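PDB 1KNV: Bse634I restriction endonuclease from Geobacillus stearothermophilus, which cleaves double-stranded DNA at a specific recognition sequence, as a type II restriction endonuclease of the PDDEXK clan, probably with the help of a metal ion. Local coordinates for residues L148-K153 against D189-G194; I215-F220 against A232-Y237. All blocks are in the same frame, centred on the assembly; numbering follows the deposited sequence. Where two conformers were deposited one is given.

Contact 1: L148-K153 against D189-G194; sequences LIIRQK and DSLVAG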
loop_
_atom_site.group_PDB
_atom_site.type_symbol
_atom_site.label_atom_id
_atom_site.label_comp_id
_atom_site.label_asym_id
_atom_site.label_seq_id
_atom_site.Cartn_x
_atom_site.Cartn_y
_atom_site.Cartn_z
ATOM N N LEU B 148 20.935 18.757 8.759
ATOM C CA LEU B 148 20.200 18.532 7.515
ATOM C C LEU B 148 21.070 18.735 6.266
ATOM O O LEU B 148 21.799 19.728 6.168
ATOM C CB LEU B 148 19.046 19.512 7.370
ATOM C CG LEU B 148 17.786 19.415 8.179
ATOM C CD1 LEU B 148 16.782 20.428 7.627
ATOM C CD2 LEU B 148 17.293 18.003 8.065
ATOM N N ILE B 149 21.005 17.800 5.332
ATOM C CA ILE B 149 21.737 17.931 4.083
ATOM C C ILE B 149 20.663 18.182 3.040
ATOM O O ILE B 149 19.768 17.359 2.847
ATOM C CB ILE B 149 22.552 16.664 3.763
ATOM C CG1 ILE B 149 23.725 16.502 4.764
ATOM C CG2 ILE B 149 23.129 16.783 2.353
ATOM C CD1 ILE B 149 23.311 16.326 6.204
ATOM N N ILE B 150 20.704 19.375 2.472
ATOM C CA ILE B 150 19.728 19.818 1.487
ATOM C C ILE B 150 20.386 20.041 0.134
ATOM O O ILE B 150 21.538 20.459 0.063
ATOM C CB ILE B 150 19.091 21.157 1.933
ATOM C CG1 ILE B 150 18.282 20.944 3.212
ATOM C CG2 ILE B 150 18.234 21.740 0.837
ATOM C CD1 ILE B 150 17.932 22.205 3.905
ATOM N N ARG B 151 19.683 19.715 -0.934
ATOM C CA ARG B 151 20.229 19.913 -2.261
ATOM C C ARG B 151 19.217 20.659 -3.127
ATOM O O ARG B 151 18.214 20.094 -3.563
ATOM C CB ARG B 151 20.582 18.579 -2.923
ATOM C CG ARG B 151 21.326 18.762 -4.236
ATOM C CD ARG B 151 21.461 17.465 -4.977
ATOM N NE ARG B 151 22.227 17.668 -6.197
ATOM C CZ ARG B 151 22.639 16.676 -6.966
ATOM N NH1 ARG B 151 22.353 15.408 -6.640
ATOM N NH2 ARG B 151 23.355 16.942 -8.051
ATOM N N GLN B 152 19.474 21.943 -3.350
ATOM C CA GLN B 152 18.599 22.787 -4.155
ATOM C C GLN B 152 19.425 24.010 -4.552
ATOM O O GLN B 152 19.582 24.950 -3.777
ATOM C CB GLN B 152 17.362 23.197 -3.339
ATOM C CG GLN B 152 16.248 23.836 -4.167
ATOM C CD GLN B 152 14.981 24.059 -3.365
ATOM O OE1 GLN B 152 14.472 25.176 -3.275
ATOM N NE2 GLN B 152 14.465 22.994 -2.777
ATOM N N LYS B 153 19.959 23.983 -5.764
ATOM C CA LYS B 153 20.807 25.062 -6.244
ATOM C C LYS B 153 20.318 26.479 -5.988
ATOM O O LYS B 153 21.092 27.333 -5.568
ATOM C CB LYS B 153 21.082 24.896 -7.740
ATOM C CG LYS B 153 22.116 25.886 -8.256
ATOM C CD LYS B 153 22.497 25.628 -9.701
ATOM C CE LYS B 153 23.503 26.674 -10.171
ATOM N NZ LYS B 153 23.896 26.506 -11.602
ATOM N N ASP B 189 11.417 17.146 -1.863
ATOM C CA ASP B 189 12.426 16.172 -2.272
ATOM C C ASP B 189 13.832 16.760 -2.368
ATOM O O ASP B 189 14.738 16.149 -2.940
ATOM C CB ASP B 189 12.038 15.513 -3.593
ATOM C CG ASP B 189 11.876 16.505 -4.720
ATOM O OD1 ASP B 189 11.904 16.049 -5.878
ATOM O OD2 ASP B 189 11.717 17.719 -4.465
ATOM N N SER B 190 14.016 17.933 -1.774
ATOM C CA SER B 190 15.320 18.581 -1.799
ATOM C C SER B 190 16.192 18.160 -0.610
ATOM O O SER B 190 17.381 18.389 -0.613
ATOM C CB SER B 190 15.174 20.108 -1.819
ATOM O OG SER B 190 14.789 20.556 -3.111
ATOM N N LEU B 191 15.596 17.541 0.405
ATOM C CA LEU B 191 16.353 17.073 1.574
ATOM C C LEU B 191 16.956 15.765 1.137
ATOM O O LEU B 191 16.302 14.981 0.523
ATOM C CB LEU B 191 15.486 16.661 2.688
ATOM C CG LEU B 191 14.402 17.650 2.844
ATOM C CD1 LEU B 191 13.538 17.047 3.759
ATOM C CD2 LEU B 191 14.883 18.890 3.406
ATOM N N VAL B 192 18.187 15.529 1.471
ATOM C CA VAL B 192 18.729 14.282 1.081
ATOM C C VAL B 192 18.967 13.478 2.300
ATOM O O VAL B 192 18.733 12.289 2.269
ATOM C CB VAL B 192 19.927 14.475 0.144
ATOM C CG1 VAL B 192 19.338 14.961 -1.205
ATOM C CG2 VAL B 192 20.893 15.466 0.651
ATOM N N ALA B 193 19.201 14.165 3.415
ATOM C CA ALA B 193 19.431 13.440 4.637
ATOM C C ALA B 193 19.358 14.281 5.906
ATOM O O ALA B 193 19.443 15.515 5.880
ATOM C CB ALA B 193 20.768 12.741 4.551
ATOM N N GLY B 194 19.219 13.572 7.019
ATOM C CA GLY B 194 19.184 14.180 8.335
ATOM C C GLY B 194 20.138 13.378 9.202
ATOM O O GLY B 194 20.303 12.179 8.988
#
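I149 stands opposite two residues, V192 and A193, in a classic beta bulge between antiparallel strands. The carbonyl of I149 is gripped twice: V192 N donates almost straight to I149 O at 2.8 Å, and A193 N adds a longer bond to the same oxygen at 3.3 Å. I149 N returns a bond to A193 O, and beyond the bulge R151 N donates to S190 O at 2.7 Å. The extra residue makes a bump: V192 brings its CG1 to 4.2 Å from R151 CB, though its CG2 is placed doubtfully close to I149 CG2. Beside it the small A193 lets I149 sit close, A193 CB lying 4.4 Å from I149 CB. On the other face I150 and L191 lie side by side and point the same way, I150 CG1 meeting L191 CD2 at 4.0 Å. There the end of L148 comes in over G194, which has no side chain, with L148 CD2 4.3 Å from G194 CA. I290 of helix 281-291 covers both I149 and A193, while F116 packs on L191. Strand 147-151 thus sits between 191-198 and 99-103, and strand 191-198 bonds onward to 235-240.

Contact 2: I215-F220 against A232-Y237; sequences ILKSLF and AEFKYY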
loop_
_atom_site.group_PDB
_atom_site.type_symbol
_atom_site.label_atom_id
_atom_site.label_comp_id
_atom_site.label_asym_id
_atom_site.label_seq_id
_atom_site.Cartn_x
_atom_site.Cartn_y
_atom_site.Cartn_z
ATOM N N ILE B 215 10.359 8.068 12.500
ATOM C CA ILE B 215 9.450 9.216 12.409
ATOM C C ILE B 215 9.668 10.035 11.138
ATOM O O ILE B 215 8.713 10.330 10.404
ATOM C CB ILE B 215 9.601 10.157 13.638
ATOM C CG1 ILE B 215 8.965 9.511 14.863
ATOM C CG2 ILE B 215 8.916 11.494 13.376
ATOM C CD1 ILE B 215 7.450 9.396 14.746
ATOM N N LEU B 216 10.921 10.395 10.878
ATOM C CA LEU B 216 11.239 11.189 9.706
ATOM C C LEU B 216 11.115 10.421 8.387
ATOM O O LEU B 216 10.555 10.932 7.416
ATOM C CB LEU B 216 12.642 11.782 9.851
ATOM C CG LEU B 216 12.784 12.769 11.014
ATOM C CD1 LEU B 216 14.234 13.174 11.162
ATOM C CD2 LEU B 216 11.898 13.993 10.766
ATOM N N LYS B 217 11.637 9.201 8.339
ATOM C CA LYS B 217 11.546 8.420 7.113
ATOM C C LYS B 217 10.100 8.087 6.733
ATOM O O LYS B 217 9.748 8.100 5.554
ATOM C CB LYS B 217 12.355 7.127 7.227
ATOM C CG LYS B 217 13.844 7.320 7.074
ATOM C CD LYS B 217 14.520 5.969 6.915
ATOM C CE LYS B 217 15.946 6.140 6.486
ATOM N NZ LYS B 217 16.514 4.851 6.028
ATOM N N SER B 218 9.264 7.774 7.713
ATOM C CA SER B 218 7.884 7.460 7.391
ATOM C C SER B 218 7.177 8.725 6.892
ATOM O O SER B 218 6.324 8.663 5.998
ATOM C CB SER B 218 7.169 6.878 8.610
ATOM O OG SER B 218 7.124 7.797 9.687
ATOM N N LEU B 219 7.552 9.874 7.453
ATOM C CA LEU B 219 6.961 11.144 7.048
ATOM C C LEU B 219 7.270 11.375 5.571
ATOM O O LEU B 219 6.400 11.787 4.794
ATOM C CB LEU B 219 7.538 12.296 7.872
ATOM C CG LEU B 219 6.948 13.694 7.641
ATOM C CD1 LEU B 219 5.549 13.760 8.236
ATOM C CD2 LEU B 219 7.832 14.754 8.294
ATOM N N PHE B 220 8.517 11.100 5.194
ATOM C CA PHE B 220 8.972 11.272 3.818
ATOM C C PHE B 220 8.279 10.262 2.907
ATOM O O PHE B 220 7.921 10.576 1.775
ATOM C CB PHE B 220 10.492 11.080 3.743
ATOM C CG PHE B 220 11.114 11.589 2.464
ATOM C CD1 PHE B 220 11.376 12.946 2.290
ATOM C CD2 PHE B 220 11.461 10.706 1.440
ATOM C CE1 PHE B 220 11.979 13.414 1.116
ATOM C CE2 PHE B 220 12.059 11.166 0.268
ATOM C CZ PHE B 220 12.321 12.519 0.105
ATOM N N ALA B 232 12.161 9.712 -5.065
ATOM C CA ALA B 232 12.615 10.650 -4.050
ATOM C C ALA B 232 13.242 9.786 -2.957
ATOM O O ALA B 232 12.729 8.713 -2.640
ATOM C CB ALA B 232 11.448 11.434 -3.500
ATOM N N GLU B 233 14.353 10.245 -2.393
ATOM C CA GLU B 233 15.057 9.510 -1.346
ATOM C C GLU B 233 15.420 10.364 -0.147
ATOM O O GLU B 233 15.851 11.506 -0.296
ATOM C CB GLU B 233 16.365 8.936 -1.879
ATOM C CG GLU B 233 16.272 7.608 -2.578
ATOM C CD GLU B 233 17.650 7.062 -2.890
ATOM O OE1 GLU B 233 18.339 7.627 -3.778
ATOM O OE2 GLU B 233 18.048 6.074 -2.228
ATOM N N PHE B 234 15.248 9.807 1.044
ATOM C CA PHE B 234 15.632 10.509 2.252
ATOM C C PHE B 234 16.308 9.512 3.173
ATOM O O PHE B 234 15.704 8.506 3.544
ATOM C CB PHE B 234 14.442 11.100 2.977
ATOM C CG PHE B 234 14.812 11.766 4.265
ATOM C CD1 PHE B 234 15.477 12.983 4.263
ATOM C CD2 PHE B 234 14.531 11.154 5.480
ATOM C CE1 PHE B 234 15.859 13.583 5.453
ATOM C CE2 PHE B 234 14.907 11.744 6.681
ATOM C CZ PHE B 234 15.571 12.960 6.667
ATOM N N LYS B 235 17.558 9.792 3.530
ATOM C CA LYS B 235 18.324 8.922 4.411
ATOM C C LYS B 235 18.510 9.592 5.765
ATOM O O LYS B 235 18.652 10.805 5.855
ATOM C CB LYS B 235 19.693 8.650 3.809
ATOM C CG LYS B 235 19.664 7.969 2.466
ATOM C CD LYS B 235 19.556 6.472 2.620
ATOM C CE LYS B 235 19.666 5.773 1.272
ATOM N NZ LYS B 235 18.500 6.096 0.397
ATOM N N TYR B 236 18.522 8.793 6.820
ATOM C CA TYR B 236 18.721 9.323 8.153
ATOM C C TYR B 236 19.924 8.635 8.770
ATOM O O TYR B 236 20.055 7.414 8.700
ATOM C CB TYR B 236 17.474 9.100 9.003
ATOM C CG TYR B 236 17.629 9.613 10.410
ATOM C CD1 TYR B 236 17.944 8.745 11.454
ATOM C CD2 TYR B 236 17.516 10.976 10.694
ATOM C CE1 TYR B 236 18.147 9.218 12.750
ATOM C CE2 TYR B 236 17.720 11.460 11.982
ATOM C CZ TYR B 236 18.037 10.576 13.007
ATOM O OH TYR B 236 18.261 11.045 14.287
ATOM N N TYR B 237 20.805 9.428 9.371
ATOM C CA TYR B 237 22.029 8.906 9.979
ATOM C C TYR B 237 22.231 9.284 11.445
ATOM O O TYR B 237 21.642 10.233 11.960
ATOM C CB TYR B 237 23.249 9.412 9.211
ATOM C CG TYR B 237 23.260 9.056 7.752
ATOM C CD1 TYR B 237 23.777 7.839 7.317
ATOM C CD2 TYR B 237 22.739 9.930 6.805
ATOM C CE1 TYR B 237 23.777 7.503 5.967
ATOM C CE2 TYR B 237 22.732 9.609 5.460
ATOM C CZ TYR B 237 23.252 8.395 5.046
ATOM O OH TYR B 237 23.262 8.087 3.710
#
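F220 presents a ring face to F234: F234 CB sits over the centre of the F220 ring in a CH-pi contact, 3.4 Å from the centroid. The first torsion of F220 sets CG anti to the backbone N (chi1 -165°). F220 was modelled in two conformers, which makes its ring contacts less certain than the rest. The two rings themselves are obliquely placed, their planes at 33° and centroids 5.5 Å apart. At the edge of the F220 ring lies the backbone carbon of A232, whose CB also touches F220 CE2 at 3.8 Å. One turn back along the helix, L216 bridges two aromatics: its CB meets F234 CE2 at 3.9 Å, and its CD1 meets Y236 CE2 at 4.0 Å. K217 brings CG to the edge of the F234 ring, then runs extended across the backbone, so that CE lies 3.7 Å from Y236 N. Its ammonium ends in salt bridges with D272 and E268, which probably offset its buried charge, and Y236 OH is bonded to E212. E233 and K235 point away from the helix and form a salt bridge with each other. W188 packs against both F220 and A232, and L191 touches F234. Helix 203-227 packs on the sheet as the crossover helix of a beta-alpha-beta unit, linking the parallel neighbours 191-198 and 235-240.

Contacts 1 and 2 are consecutive along the chain and share one mixed sheet, their centres 11 Å apart. Strand 191-198, which pairs with 147-151 in contact 1, also runs parallel to the strand of contact 2: G194 O lies 2.8 Å from Y237 N and V192 O 3.0 Å from K235 N, both probable hydrogen bonds. V192 and G194 thus tie the bulged antiparallel pair to the helix-covered one. D146 and L197 bind calcium in this protein, though no ion is bound to this chain here. The side chain of D146 is about 6 Å from that of Y236 and about 8 Å from G194, so both contacts lie near the probable metal site.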